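Long-range contact in NalP translocator (Neisseria meningitidis, PDB 1UYN), which forms the outer-membrane beta-barrel pore through which the autotransporter's secreted protease domain is translocated to the bacterial cell surface: residues A[15-27]-A[52-66]. Numbering follows the deposited sequence.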
loop_
_atom_site.group_PDB
_atom_site.type_symbol
_atom_site.label_atom_id
_atom_site.label_comp_id
_atom_site.label_asym_id
_atom_site.label_seq_id
_atom_site.Cartn_x
_atom_site.Cartn_y
_atom_site.Cartn_z
ATOM N N ALA A 15 8.627 16.329 -0.781
ATOM C CA ALA A 15 7.388 16.045 -0.030
ATOM C C ALA A 15 6.473 15.104 -0.797
ATOM O O ALA A 15 5.933 14.181 -0.239
ATOM C CB ALA A 15 6.618 17.331 0.277
ATOM N N ASP A 16 6.318 15.376 -2.082
ATOM C CA ASP A 16 5.408 14.679 -2.956
ATOM C C ASP A 16 5.799 13.251 -3.235
ATOM O O ASP A 16 4.936 12.376 -3.311
ATOM C CB ASP A 16 5.350 15.430 -4.293
ATOM C CG ASP A 16 4.614 16.751 -4.190
ATOM O OD1 ASP A 16 3.981 16.984 -3.149
ATOM O OD2 ASP A 16 4.613 17.634 -5.081
ATOM N N SER A 17 7.083 13.015 -3.462
ATOM C CA SER A 17 7.581 11.649 -3.686
ATOM C C SER A 17 7.436 10.829 -2.424
ATOM O O SER A 17 6.892 9.722 -2.451
ATOM C CB SER A 17 9.014 11.639 -4.154
ATOM O OG SER A 17 9.819 12.503 -3.374
ATOM N N THR A 18 7.842 11.382 -1.286
ATOM C CA THR A 18 7.589 10.690 -0.018
ATOM C C THR A 18 6.118 10.363 0.170
ATOM O O THR A 18 5.771 9.239 0.493
ATOM C CB THR A 18 8.048 11.504 1.162
ATOM O OG1 THR A 18 9.429 11.836 1.007
ATOM C CG2 THR A 18 7.989 10.654 2.412
ATOM N N ALA A 19 5.261 11.349 -0.027
ATOM C CA ALA A 19 3.801 11.135 0.013
ATOM C C ALA A 19 3.343 10.000 -0.928
ATOM O O ALA A 19 2.497 9.179 -0.548
ATOM C CB ALA A 19 3.086 12.419 -0.373
ATOM N N ALA A 20 3.882 9.986 -2.156
ATOM C CA ALA A 20 3.552 8.948 -3.138
ATOM C C ALA A 20 3.951 7.560 -2.666
ATOM O O ALA A 20 3.248 6.605 -2.928
ATOM C CB ALA A 20 4.208 9.242 -4.477
ATOM N N HIS A 21 5.071 7.466 -1.954
ATOM C CA HIS A 21 5.539 6.196 -1.404
ATOM C C HIS A 21 4.635 5.687 -0.261
ATOM O O HIS A 21 4.193 4.529 -0.280
ATOM C CB HIS A 21 6.976 6.301 -0.897
ATOM C CG HIS A 21 7.430 5.081 -0.170
ATOM N ND1 HIS A 21 7.616 3.874 -0.795
ATOM C CD2 HIS A 21 7.661 4.859 1.141
ATOM C CE1 HIS A 21 7.989 2.971 0.091
ATOM N NE2 HIS A 21 8.025 3.543 1.277
ATOM N N ALA A 22 4.385 6.540 0.731
ATOM C CA ALA A 22 3.431 6.222 1.815
ATOM C C ALA A 22 2.072 5.721 1.328
ATOM O O ALA A 22 1.429 4.865 1.954
ATOM C CB ALA A 22 3.211 7.446 2.725
ATOM N N ASP A 23 1.617 6.317 0.235
ATOM C CA ASP A 23 0.291 6.059 -0.309
ATOM C C ASP A 23 0.323 4.677 -0.936
ATOM O O ASP A 23 -0.570 3.872 -0.717
ATOM C CB ASP A 23 -0.011 7.122 -1.330
ATOM C CG ASP A 23 -1.396 7.033 -1.872
ATOM O OD1 ASP A 23 -2.335 7.392 -1.152
ATOM O OD2 ASP A 23 -1.637 6.682 -3.030
ATOM N N MET A 24 1.388 4.385 -1.672
ATOM C CA MET A 24 1.585 3.055 -2.223
ATOM C C MET A 24 1.702 2.012 -1.163
ATOM O O MET A 24 1.164 0.927 -1.327
ATOM C CB MET A 24 2.810 2.994 -3.136
ATOM C CG MET A 24 2.428 3.112 -4.616
ATOM S SD MET A 24 3.766 3.595 -5.669
ATOM C CE MET A 24 2.916 4.672 -6.756
ATOM N N GLN A 25 2.421 2.334 -0.097
ATOM C CA GLN A 25 2.624 1.465 1.055
ATOM C C GLN A 25 1.324 1.078 1.741
ATOM O O GLN A 25 1.221 -0.017 2.254
ATOM C CB GLN A 25 3.525 2.124 2.086
ATOM C CG GLN A 25 4.130 1.165 3.066
ATOM C CD GLN A 25 5.386 0.466 2.544
ATOM O OE1 GLN A 25 5.523 0.248 1.341
ATOM N NE2 GLN A 25 6.286 0.062 3.466
ATOM N N GLY A 26 0.319 1.940 1.753
ATOM C CA GLY A 26 -0.941 1.576 2.362
ATOM C C GLY A 26 -1.627 0.456 1.591
ATOM O O GLY A 26 -2.365 -0.371 2.162
ATOM N N ARG A 27 -1.461 0.449 0.279
ATOM C CA ARG A 27 -2.074 -0.607 -0.497
ATOM C C ARG A 27 -1.260 -1.887 -0.341
ATOM O O ARG A 27 -1.847 -2.981 -0.288
ATOM C CB ARG A 27 -2.215 -0.227 -1.959
ATOM C CG ARG A 27 -3.202 0.921 -2.200
ATOM C CD ARG A 27 -3.377 1.195 -3.657
ATOM N NE ARG A 27 -2.258 1.982 -4.121
ATOM C CZ ARG A 27 -2.174 3.281 -3.930
ATOM N NH1 ARG A 27 -3.153 3.928 -3.291
ATOM N NH2 ARG A 27 -1.119 3.948 -4.378
ATOM N N ASP A 52 0.784 0.098 -9.783
ATOM C CA ASP A 52 0.089 1.304 -9.320
ATOM C C ASP A 52 0.257 2.389 -10.351
ATOM O O ASP A 52 1.297 2.461 -10.991
ATOM C CB ASP A 52 0.693 1.786 -8.013
ATOM C CG ASP A 52 0.119 1.091 -6.823
ATOM O OD1 ASP A 52 -1.104 1.262 -6.593
ATOM O OD2 ASP A 52 0.787 0.351 -6.052
ATOM N N GLY A 53 -0.736 3.259 -10.499
ATOM C CA GLY A 53 -0.692 4.258 -11.553
ATOM C C GLY A 53 -1.741 5.324 -11.386
ATOM O O GLY A 53 -2.899 5.085 -11.621
ATOM N N GLY A 54 -1.337 6.512 -10.981
ATOM C CA GLY A 54 -2.276 7.604 -10.839
ATOM C C GLY A 54 -1.716 8.980 -11.117
ATOM O O GLY A 54 -0.564 9.145 -11.527
ATOM N N THR A 55 -2.588 9.960 -10.916
ATOM C CA THR A 55 -2.238 11.369 -10.904
ATOM C C THR A 55 -2.646 11.944 -9.537
ATOM O O THR A 55 -3.534 11.402 -8.865
ATOM C CB THR A 55 -2.954 12.107 -12.046
ATOM O OG1 THR A 55 -4.329 11.732 -12.064
ATOM C CG2 THR A 55 -2.455 11.655 -13.401
ATOM N N TRP A 56 -2.003 13.040 -9.125
ATOM C CA TRP A 56 -2.265 13.600 -7.806
ATOM C C TRP A 56 -1.859 15.066 -7.762
ATOM O O TRP A 56 -0.698 15.387 -7.948
ATOM C CB TRP A 56 -1.492 12.766 -6.782
ATOM C CG TRP A 56 -1.862 12.895 -5.304
ATOM C CD1 TRP A 56 -2.781 13.748 -4.727
ATOM C CD2 TRP A 56 -1.288 12.136 -4.208
ATOM N NE1 TRP A 56 -2.806 13.562 -3.359
ATOM C CE2 TRP A 56 -1.902 12.592 -3.010
ATOM C CE3 TRP A 56 -0.316 11.117 -4.124
ATOM C CZ2 TRP A 56 -1.583 12.069 -1.748
ATOM C CZ3 TRP A 56 0.017 10.599 -2.849
ATOM C CH2 TRP A 56 -0.617 11.078 -1.683
ATOM N N GLU A 57 -2.812 15.962 -7.543
ATOM C CA GLU A 57 -2.489 17.328 -7.141
ATOM C C GLU A 57 -2.238 17.417 -5.625
ATOM O O GLU A 57 -3.159 17.240 -4.829
ATOM C CB GLU A 57 -3.613 18.288 -7.510
ATOM C CG GLU A 57 -3.210 19.757 -7.415
ATOM C CD GLU A 57 -2.744 20.295 -8.739
ATOM O OE1 GLU A 57 -2.685 19.469 -9.688
ATOM O OE2 GLU A 57 -2.444 21.526 -8.846
ATOM N N GLN A 58 -1.002 17.711 -5.242
ATOM C CA GLN A 58 -0.614 17.803 -3.846
ATOM C C GLN A 58 -0.283 19.241 -3.512
ATOM O O GLN A 58 0.898 19.634 -3.491
ATOM C CB GLN A 58 0.618 16.937 -3.566
ATOM C CG GLN A 58 0.374 15.443 -3.654
ATOM C CD GLN A 58 1.462 14.650 -2.982
ATOM O OE1 GLN A 58 1.632 14.760 -1.761
ATOM N NE2 GLN A 58 2.197 13.824 -3.767
ATOM N N GLY A 59 -1.334 20.026 -3.256
ATOM C CA GLY A 59 -1.197 21.407 -2.833
ATOM C C GLY A 59 -0.575 22.259 -3.910
ATOM O O GLY A 59 0.458 22.871 -3.691
ATOM N N GLY A 60 -1.199 22.272 -5.082
ATOM C CA GLY A 60 -0.809 23.167 -6.161
ATOM C C GLY A 60 0.027 22.497 -7.249
ATOM O O GLY A 60 0.131 23.016 -8.377
ATOM N N VAL A 61 0.593 21.334 -6.931
ATOM C CA VAL A 61 1.498 20.643 -7.833
ATOM C C VAL A 61 0.891 19.321 -8.271
ATOM O O VAL A 61 0.714 18.446 -7.439
ATOM C CB VAL A 61 2.847 20.399 -7.116
ATOM C CG1 VAL A 61 3.897 19.918 -8.077
ATOM C CG2 VAL A 61 3.318 21.678 -6.419
ATOM N N GLU A 62 0.570 19.178 -9.564
ATOM C CA GLU A 62 0.156 17.875 -10.129
ATOM C C GLU A 62 1.361 17.008 -10.390
ATOM O O GLU A 62 2.399 17.492 -10.802
ATOM C CB GLU A 62 -0.674 17.967 -11.457
ATOM C CG GLU A 62 -1.772 16.864 -11.576
ATOM C CD GLU A 62 -2.209 16.510 -13.015
ATOM O OE1 GLU A 62 -1.439 15.836 -13.741
ATOM O OE2 GLU A 62 -3.343 16.873 -13.430
ATOM N N GLY A 63 1.183 15.713 -10.199
ATOM C CA GLY A 63 2.223 14.750 -10.438
ATOM C C GLY A 63 1.672 13.420 -10.862
ATOM O O GLY A 63 0.450 13.207 -10.864
ATOM N N LYS A 64 2.576 12.533 -11.269
ATOM C CA LYS A 64 2.187 11.248 -11.799
ATOM C C LYS A 64 3.030 10.194 -11.104
ATOM O O LYS A 64 4.258 10.167 -11.223
ATOM C CB LYS A 64 2.360 11.205 -13.328
ATOM C CG LYS A 64 1.174 11.781 -14.108
ATOM C CD LYS A 64 1.525 12.274 -15.529
ATOM C CE LYS A 64 0.255 12.601 -16.346
ATOM N NZ LYS A 64 0.424 13.714 -17.371
ATOM N N MET A 65 2.356 9.334 -10.360
ATOM C CA MET A 65 3.003 8.189 -9.729
ATOM C C MET A 65 2.802 6.921 -10.562
ATOM O O MET A 65 1.745 6.687 -11.134
ATOM C CB MET A 65 2.418 7.970 -8.342
ATOM C CG MET A 65 0.914 7.793 -8.397
ATOM S SD MET A 65 0.044 8.866 -7.297
ATOM C CE MET A 65 0.617 7.882 -5.621
ATOM N N ARG A 66 3.841 6.118 -10.618
ATOM C CA ARG A 66 3.785 4.789 -11.197
ATOM C C ARG A 66 4.551 3.912 -10.239
ATOM O O ARG A 66 5.489 4.337 -9.587
ATOM C CB ARG A 66 4.439 4.746 -12.586
ATOM C CG ARG A 66 3.542 5.149 -13.764
ATOM C CD ARG A 66 4.311 5.326 -15.115
ATOM N NE ARG A 66 3.438 5.417 -16.300
ATOM C CZ ARG A 66 3.857 5.754 -17.544
ATOM N NH1 ARG A 66 5.146 6.029 -17.783
ATOM N NH2 ARG A 66 2.984 5.820 -18.567
#
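Trp56 turns the rim of its six-membered ring, at CZ3, to the helix 15-27, and Ala19 O and Ala20 CA lie at that edge, near the ring plane; the CB of Asp23 meets the same rim obliquely. One face of the indole carries Gln58 CG, two residues further along the chain. The ring reaches the helix because CG lies opposite the backbone N (chi1 -164°). Arg27 presents a second flat group. Asp23 O lies over one face of its guanidinium, while Asp23 OD2 and Asp52 OD2 lie in plane at the edge; Asp23 OD2 is gripped by both Arg27 NH2 (3.1 Å) and Arg27 NH1 (3.2 Å). Arg27 NE donates to Asp52 OD1 at 2.8 Å in a bent bond (N-H...O 133°), tilted from the guanidinium plane and arriving above the carboxylate plane. One arginine thus ties two acids into a salt-bridge network between helix and strand, extended toward the rest of the barrel by Arg266 and Tyr295 at Asp23 and by Ser299 at Asp52. Nearer the hairpin turn, Gln58 NE2 donates to Asp16 O (3.1 Å, N-H...O 154°), a carbonyl already accepting from Ala20 N; the OE1 of Gln58 lies beside Ala19 CB. Between these polar ends lies an apolar patch: Met24 CE packs on Met65 CB at 3.7 Å, and Met65 CE, carried by a chain bent at chi2 and chi3, reaches Ala20 CB (4.0 Å). The pattern exemplifies the autotransporter translocator domain, a closed twelve-stranded barrel whose pore holds an N-terminal helix, here bound to the inner side of the hairpin formed by strands 43-57 and 62-79.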